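Local coordinates for predicted protease of the collagenase family (PDB 5D88), which probably cleaves peptide bonds as a TIM-barrel member of the U32 peptidase family, and binds a zinc ion, at residues A[25-37]-A[68-81]. Numbering follows the deposited sequence.
Sequences WYLCCSRHHLDTV and DIVDVAKDRGLSVQ
Arg31 and Arg76 close on the carboxylate of Asp35 at the outer face of a TIM barrel, where the short, weakly bonded helical turn 31-34 packs against helix 63-75, which leads into strand 79-83. Asp35 OD1 takes three N-H groups. Arg76 grips it end-on with two nitrogens, both tilted out of the carboxylate plane, NH1 (3.0 Å) on the anti side and NH2 (3.2 Å) on the syn side. Arg31 NH1, also 3.0 Å from Asp35 OD1, comes from above that plane. The shared oxygen probably offsets the like charges of the two guanidiniums, whose planes stand 87° apart with NH2 of Arg31 3.5 Å from NH2 of Arg76. A bend at chi2 (68°) in the Arg31 chain brings one face of its guanidinium over Val72 CG1; a long salt bridge joins its NE to Asp68 OD2. Replacing Arg31 by an alanine is likely to leave Asp35 OD1 with Arg76 as its one arginine partner, Asp68 without this counter-charge, and one side of Val72 less covered.

Beneath the charges, Leu34 sends CD2 to within 3.5 Å of Val72 CG1, and its CD1 meets Leu78 CD1. Ile69 lays CD1 against the Ser30 backbone and turns CG2 to Cys28 SG; strand 43-47 adds Ile44 beside Ile69. A Schellman motif with Gly77 at C-prime ends the helix, as the bonds Leu78 N to Ala73 O and Gly77 N to Lys74 O attest.

Where strands 23-27 and 79-83 meet across the intervening strand 43-47, the Gln81 amide stacks on one face of the Trp25 indole, the planes only 17° apart and NE2 3.5 Å from Trp25 CH2. Arg187 bonds Gln81 OE1 and makes a cation-pi contact with Trp25. Back at the salt bridges, one water links the segments, donating to Leu34 O and accepting from Arg76 NH1, at 2.8 Å from each.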
loop_
_atom_site.group_PDB
_atom_site.type_symbol
_atom_site.label_atom_id
_atom_site.label_comp_id
_atom_site.label_asym_id
_atom_site.label_seq_id
_atom_site.Cartn_x
_atom_site.Cartn_y
_atom_site.Cartn_z
ATOM N N TRP A 25 19.607 -13.851 9.730
ATOM C CA TRP A 25 19.307 -14.100 8.335
ATOM C C TRP A 25 19.920 -13.002 7.482
ATOM O O TRP A 25 19.901 -11.826 7.861
ATOM C CB TRP A 25 17.801 -14.133 8.133
ATOM C CG TRP A 25 17.161 -15.295 8.797
ATOM C CD1 TRP A 25 16.811 -15.409 10.111
ATOM C CD2 TRP A 25 16.801 -16.524 8.178
ATOM N NE1 TRP A 25 16.250 -16.638 10.341
ATOM C CE2 TRP A 25 16.235 -17.343 9.167
ATOM C CE3 TRP A 25 16.904 -17.012 6.880
ATOM C CZ2 TRP A 25 15.763 -18.619 8.890
ATOM C CZ3 TRP A 25 16.443 -18.273 6.611
ATOM C CH2 TRP A 25 15.883 -19.065 7.607
ATOM N N TYR A 26 20.450 -13.384 6.325
ATOM C CA TYR A 26 21.074 -12.444 5.406
ATOM C C TYR A 26 20.414 -12.515 4.036
ATOM O O TYR A 26 20.183 -13.600 3.498
ATOM C CB TYR A 26 22.571 -12.721 5.277
ATOM C CG TYR A 26 23.316 -12.330 6.513
ATOM C CD1 TYR A 26 23.370 -13.170 7.610
ATOM C CD2 TYR A 26 23.926 -11.090 6.600
ATOM C CE1 TYR A 26 24.041 -12.790 8.762
ATOM C CE2 TYR A 26 24.570 -10.706 7.733
ATOM C CZ TYR A 26 24.634 -11.555 8.811
ATOM O OH TYR A 26 25.304 -11.133 9.934
ATOM N N LEU A 27 20.124 -11.349 3.482
ATOM C CA LEU A 27 19.680 -11.248 2.104
ATOM C C LEU A 27 20.783 -11.736 1.171
ATOM O O LEU A 27 21.963 -11.442 1.373
ATOM C CB LEU A 27 19.326 -9.786 1.788
ATOM C CG LEU A 27 18.863 -9.519 0.355
ATOM C CD1 LEU A 27 17.457 -10.048 0.110
ATOM C CD2 LEU A 27 18.952 -8.049 0.022
ATOM N N CYS A 28 20.396 -12.484 0.141
ATOM C CA CYS A 28 21.351 -12.932 -0.863
ATOM C C CYS A 28 20.721 -12.754 -2.234
ATOM O O CYS A 28 19.732 -13.431 -2.551
ATOM C CB CYS A 28 21.757 -14.385 -0.619
ATOM S SG CYS A 28 22.905 -14.982 -1.821
ATOM N N CYS A 29 21.311 -11.864 -3.046
ATOM C CA CYS A 29 20.758 -11.494 -4.344
ATOM C C CYS A 29 21.519 -12.076 -5.514
ATOM O O CYS A 29 21.101 -11.876 -6.665
ATOM C CB CYS A 29 20.725 -9.975 -4.512
ATOM S SG CYS A 29 19.635 -9.189 -3.375
ATOM N N SER A 30 22.614 -12.778 -5.262
ATOM C CA SER A 30 23.422 -13.333 -6.338
ATOM C C SER A 30 24.270 -14.453 -5.768
ATOM O O SER A 30 24.517 -14.519 -4.563
ATOM C CB SER A 30 24.321 -12.274 -6.989
ATOM O OG SER A 30 25.386 -11.918 -6.131
ATOM N N ARG A 31 24.710 -15.337 -6.660
ATOM C CA ARG A 31 25.650 -16.373 -6.262
ATOM C C ARG A 31 26.890 -15.768 -5.608
ATOM O O ARG A 31 27.425 -16.325 -4.644
ATOM C CB ARG A 31 26.026 -17.216 -7.480
ATOM C CG ARG A 31 27.132 -18.216 -7.216
ATOM C CD ARG A 31 26.668 -19.304 -6.269
ATOM N NE ARG A 31 27.725 -20.270 -6.010
ATOM C CZ ARG A 31 28.696 -20.094 -5.122
ATOM N NH1 ARG A 31 28.752 -18.976 -4.401
ATOM N NH2 ARG A 31 29.614 -21.039 -4.955
ATOM N N HIS A 32 27.365 -14.628 -6.110
ATOM C CA HIS A 32 28.565 -14.037 -5.526
ATOM C C HIS A 32 28.291 -13.461 -4.137
ATOM O O HIS A 32 29.138 -13.557 -3.243
ATOM C CB HIS A 32 29.126 -12.957 -6.450
ATOM C CG HIS A 32 30.254 -12.186 -5.842
ATOM N ND1 HIS A 32 31.493 -12.744 -5.609
ATOM C CD2 HIS A 32 30.325 -10.909 -5.400
ATOM C CE1 HIS A 32 32.284 -11.838 -5.059
ATOM N NE2 HIS A 32 31.600 -10.716 -4.925
ATOM N N HIS A 33 27.129 -12.825 -3.957
ATOM C CA HIS A 33 26.710 -12.278 -2.667
ATOM C C HIS A 33 26.722 -13.347 -1.579
ATOM O O HIS A 33 26.982 -13.043 -0.408
ATOM C CB HIS A 33 25.299 -11.690 -2.840
ATOM C CG HIS A 33 24.877 -10.686 -1.802
ATOM N ND1 HIS A 33 23.549 -10.338 -1.617
ATOM C CD2 HIS A 33 25.589 -9.927 -0.933
ATOM C CE1 HIS A 33 23.463 -9.432 -0.660
ATOM N NE2 HIS A 33 24.687 -9.158 -0.231
ATOM N N LEU A 34 26.442 -14.597 -1.951
ATOM C CA LEU A 34 26.400 -15.692 -0.987
ATOM C C LEU A 34 27.736 -15.874 -0.284
ATOM O O LEU A 34 27.777 -16.234 0.899
ATOM C CB LEU A 34 26.000 -16.992 -1.690
ATOM C CG LEU A 34 25.853 -18.247 -0.825
ATOM C CD1 LEU A 34 24.839 -18.021 0.295
ATOM C CD2 LEU A 34 25.446 -19.468 -1.676
ATOM N N ASP A 35 28.842 -15.651 -0.999
ATOM C CA ASP A 35 30.163 -15.862 -0.421
ATOM C C ASP A 35 30.482 -14.877 0.698
ATOM O O ASP A 35 31.458 -15.096 1.419
ATOM C CB ASP A 35 31.247 -15.752 -1.499
ATOM C CG ASP A 35 31.275 -16.944 -2.444
ATOM O OD1 ASP A 35 30.527 -17.929 -2.248
ATOM O OD2 ASP A 35 32.077 -16.895 -3.397
ATOM N N THR A 36 29.715 -13.798 0.844
ATOM C CA THR A 36 29.953 -12.800 1.886
ATOM C C THR A 36 29.111 -13.031 3.136
ATOM O O THR A 36 29.308 -12.345 4.147
ATOM C CB THR A 36 29.669 -11.391 1.350
ATOM O OG1 THR A 36 28.253 -11.150 1.348
ATOM C CG2 THR A 36 30.229 -11.229 -0.074
ATOM N N VAL A 37 28.189 -13.969 3.094
ATOM C CA VAL A 37 27.365 -14.273 4.263
ATOM C C VAL A 37 28.255 -14.858 5.352
ATOM O O VAL A 37 29.027 -15.792 5.075
ATOM C CB VAL A 37 26.258 -15.249 3.884
ATOM C CG1 VAL A 37 25.492 -15.718 5.138
ATOM C CG2 VAL A 37 25.326 -14.601 2.880
ATOM N N ASP A 68 20.747 -21.839 -8.295
ATOM C CA ASP A 68 22.151 -21.991 -7.933
ATOM C C ASP A 68 22.416 -21.518 -6.500
ATOM O O ASP A 68 23.120 -22.189 -5.734
ATOM C CB ASP A 68 22.997 -21.212 -8.937
ATOM C CG ASP A 68 24.471 -21.455 -8.771
ATOM O OD1 ASP A 68 24.871 -22.615 -8.519
ATOM O OD2 ASP A 68 25.232 -20.478 -8.903
ATOM N N ILE A 69 21.860 -20.366 -6.123
ATOM C CA ILE A 69 22.041 -19.842 -4.768
ATOM C C ILE A 69 21.535 -20.841 -3.741
ATOM O O ILE A 69 22.175 -21.078 -2.707
ATOM C CB ILE A 69 21.316 -18.496 -4.618
ATOM C CG1 ILE A 69 22.048 -17.401 -5.404
ATOM C CG2 ILE A 69 21.182 -18.101 -3.125
ATOM C CD1 ILE A 69 21.157 -16.185 -5.664
ATOM N N VAL A 70 20.348 -21.398 -3.984
ATOM C CA VAL A 70 19.723 -22.263 -2.989
ATOM C C VAL A 70 20.521 -23.553 -2.829
ATOM O O VAL A 70 20.733 -24.028 -1.705
ATOM C CB VAL A 70 18.252 -22.533 -3.362
ATOM C CG1 VAL A 70 17.644 -23.540 -2.422
ATOM C CG2 VAL A 70 17.449 -21.227 -3.304
ATOM N N ASP A 71 20.988 -24.130 -3.939
ATOM C CA ASP A 71 21.805 -25.343 -3.860
ATOM C C ASP A 71 23.042 -25.126 -3.006
ATOM O O ASP A 71 23.334 -25.911 -2.092
ATOM C CB ASP A 71 22.233 -25.790 -5.253
ATOM C CG ASP A 71 21.087 -26.307 -6.074
ATOM O OD1 ASP A 71 20.018 -26.598 -5.485
ATOM O OD2 ASP A 71 21.260 -26.429 -7.307
ATOM N N VAL A 72 23.816 -24.094 -3.325
ATOM C CA VAL A 72 25.075 -23.873 -2.619
ATOM C C VAL A 72 24.814 -23.529 -1.157
ATOM O O VAL A 72 25.546 -23.965 -0.267
ATOM C CB VAL A 72 25.893 -22.781 -3.332
ATOM C CG1 VAL A 72 27.155 -22.445 -2.558
ATOM C CG2 VAL A 72 26.255 -23.237 -4.727
ATOM N N ALA A 73 23.767 -22.745 -0.882
ATOM C CA ALA A 73 23.451 -22.400 0.505
ATOM C C ALA A 73 23.140 -23.646 1.337
ATOM O O ALA A 73 23.568 -23.761 2.493
ATOM C CB ALA A 73 22.278 -21.422 0.545
ATOM N N LYS A 74 22.382 -24.587 0.774
ATOM C CA LYS A 74 22.105 -25.820 1.503
ATOM C C LYS A 74 23.374 -26.632 1.720
ATOM O O LYS A 74 23.566 -27.215 2.793
ATOM C CB LYS A 74 21.065 -26.642 0.757
ATOM C CG LYS A 74 19.679 -26.067 0.826
ATOM C CD LYS A 74 18.769 -26.795 -0.148
ATOM C CE LYS A 74 17.338 -26.310 -0.074
ATOM N NZ LYS A 74 16.560 -27.092 0.908
ATOM N N ASP A 75 24.250 -26.691 0.715
ATOM C CA ASP A 75 25.526 -27.382 0.891
ATOM C C ASP A 75 26.270 -26.844 2.098
ATOM O O ASP A 75 26.929 -27.598 2.824
ATOM C CB ASP A 75 26.387 -27.229 -0.360
ATOM C CG ASP A 75 26.060 -28.251 -1.417
ATOM O OD1 ASP A 75 24.904 -28.725 -1.465
ATOM O OD2 ASP A 75 26.972 -28.589 -2.197
ATOM N N ARG A 76 26.188 -25.538 2.321
ATOM C CA ARG A 76 26.866 -24.885 3.425
ATOM C C ARG A 76 26.039 -24.913 4.712
ATOM O O ARG A 76 26.418 -24.268 5.697
ATOM C CB ARG A 76 27.223 -23.452 3.007
ATOM C CG ARG A 76 28.166 -23.421 1.773
ATOM C CD ARG A 76 28.457 -22.013 1.246
ATOM N NE ARG A 76 29.359 -22.018 0.087
ATOM C CZ ARG A 76 29.746 -20.926 -0.570
ATOM N NH1 ARG A 76 29.311 -19.728 -0.193
ATOM N NH2 ARG A 76 30.571 -21.025 -1.610
ATOM N N GLY A 77 24.932 -25.658 4.721
ATOM C CA GLY A 77 24.121 -25.839 5.910
ATOM C C GLY A 77 23.283 -24.646 6.310
ATOM O O GLY A 77 22.829 -24.574 7.457
ATOM N N LEU A 78 23.074 -23.696 5.400
ATOM C CA LEU A 78 22.218 -22.557 5.668
ATOM C C LEU A 78 20.761 -22.919 5.412
ATOM O O LEU A 78 20.440 -23.587 4.429
ATOM C CB LEU A 78 22.625 -21.380 4.780
ATOM C CG LEU A 78 23.980 -20.750 5.116
ATOM C CD1 LEU A 78 24.535 -19.934 3.953
ATOM C CD2 LEU A 78 23.842 -19.875 6.346
ATOM N N SER A 79 19.881 -22.480 6.307
ATOM C CA SER A 79 18.458 -22.476 5.993
ATOM C C SER A 79 18.186 -21.438 4.908
ATOM O O SER A 79 18.959 -20.496 4.711
ATOM C CB SER A 79 17.619 -22.182 7.241
ATOM O OG SER A 79 17.839 -23.173 8.225
ATOM N N VAL A 80 17.084 -21.628 4.187
ATOM C CA VAL A 80 16.758 -20.811 3.022
ATOM C C VAL A 80 15.306 -20.375 3.083
ATOM O O VAL A 80 14.399 -21.213 3.166
ATOM C CB VAL A 80 17.019 -21.565 1.704
ATOM C CG1 VAL A 80 16.588 -20.726 0.512
ATOM C CG2 VAL A 80 18.495 -21.958 1.608
ATOM N N GLN A 81 15.077 -19.075 2.968
ATOM C CA GLN A 81 13.732 -18.561 2.790
ATOM C C GLN A 81 13.638 -17.800 1.478
ATOM O O GLN A 81 14.556 -17.073 1.091
ATOM C CB GLN A 81 13.317 -17.671 3.958
ATOM C CG GLN A 81 13.186 -18.448 5.257
ATOM C CD GLN A 81 12.888 -17.589 6.472
ATOM O OE1 GLN A 81 13.033 -16.366 6.453
ATOM N NE2 GLN A 81 12.486 -18.241 7.555
HETATM O O HOH W 1 28.300 -18.693 2.210
#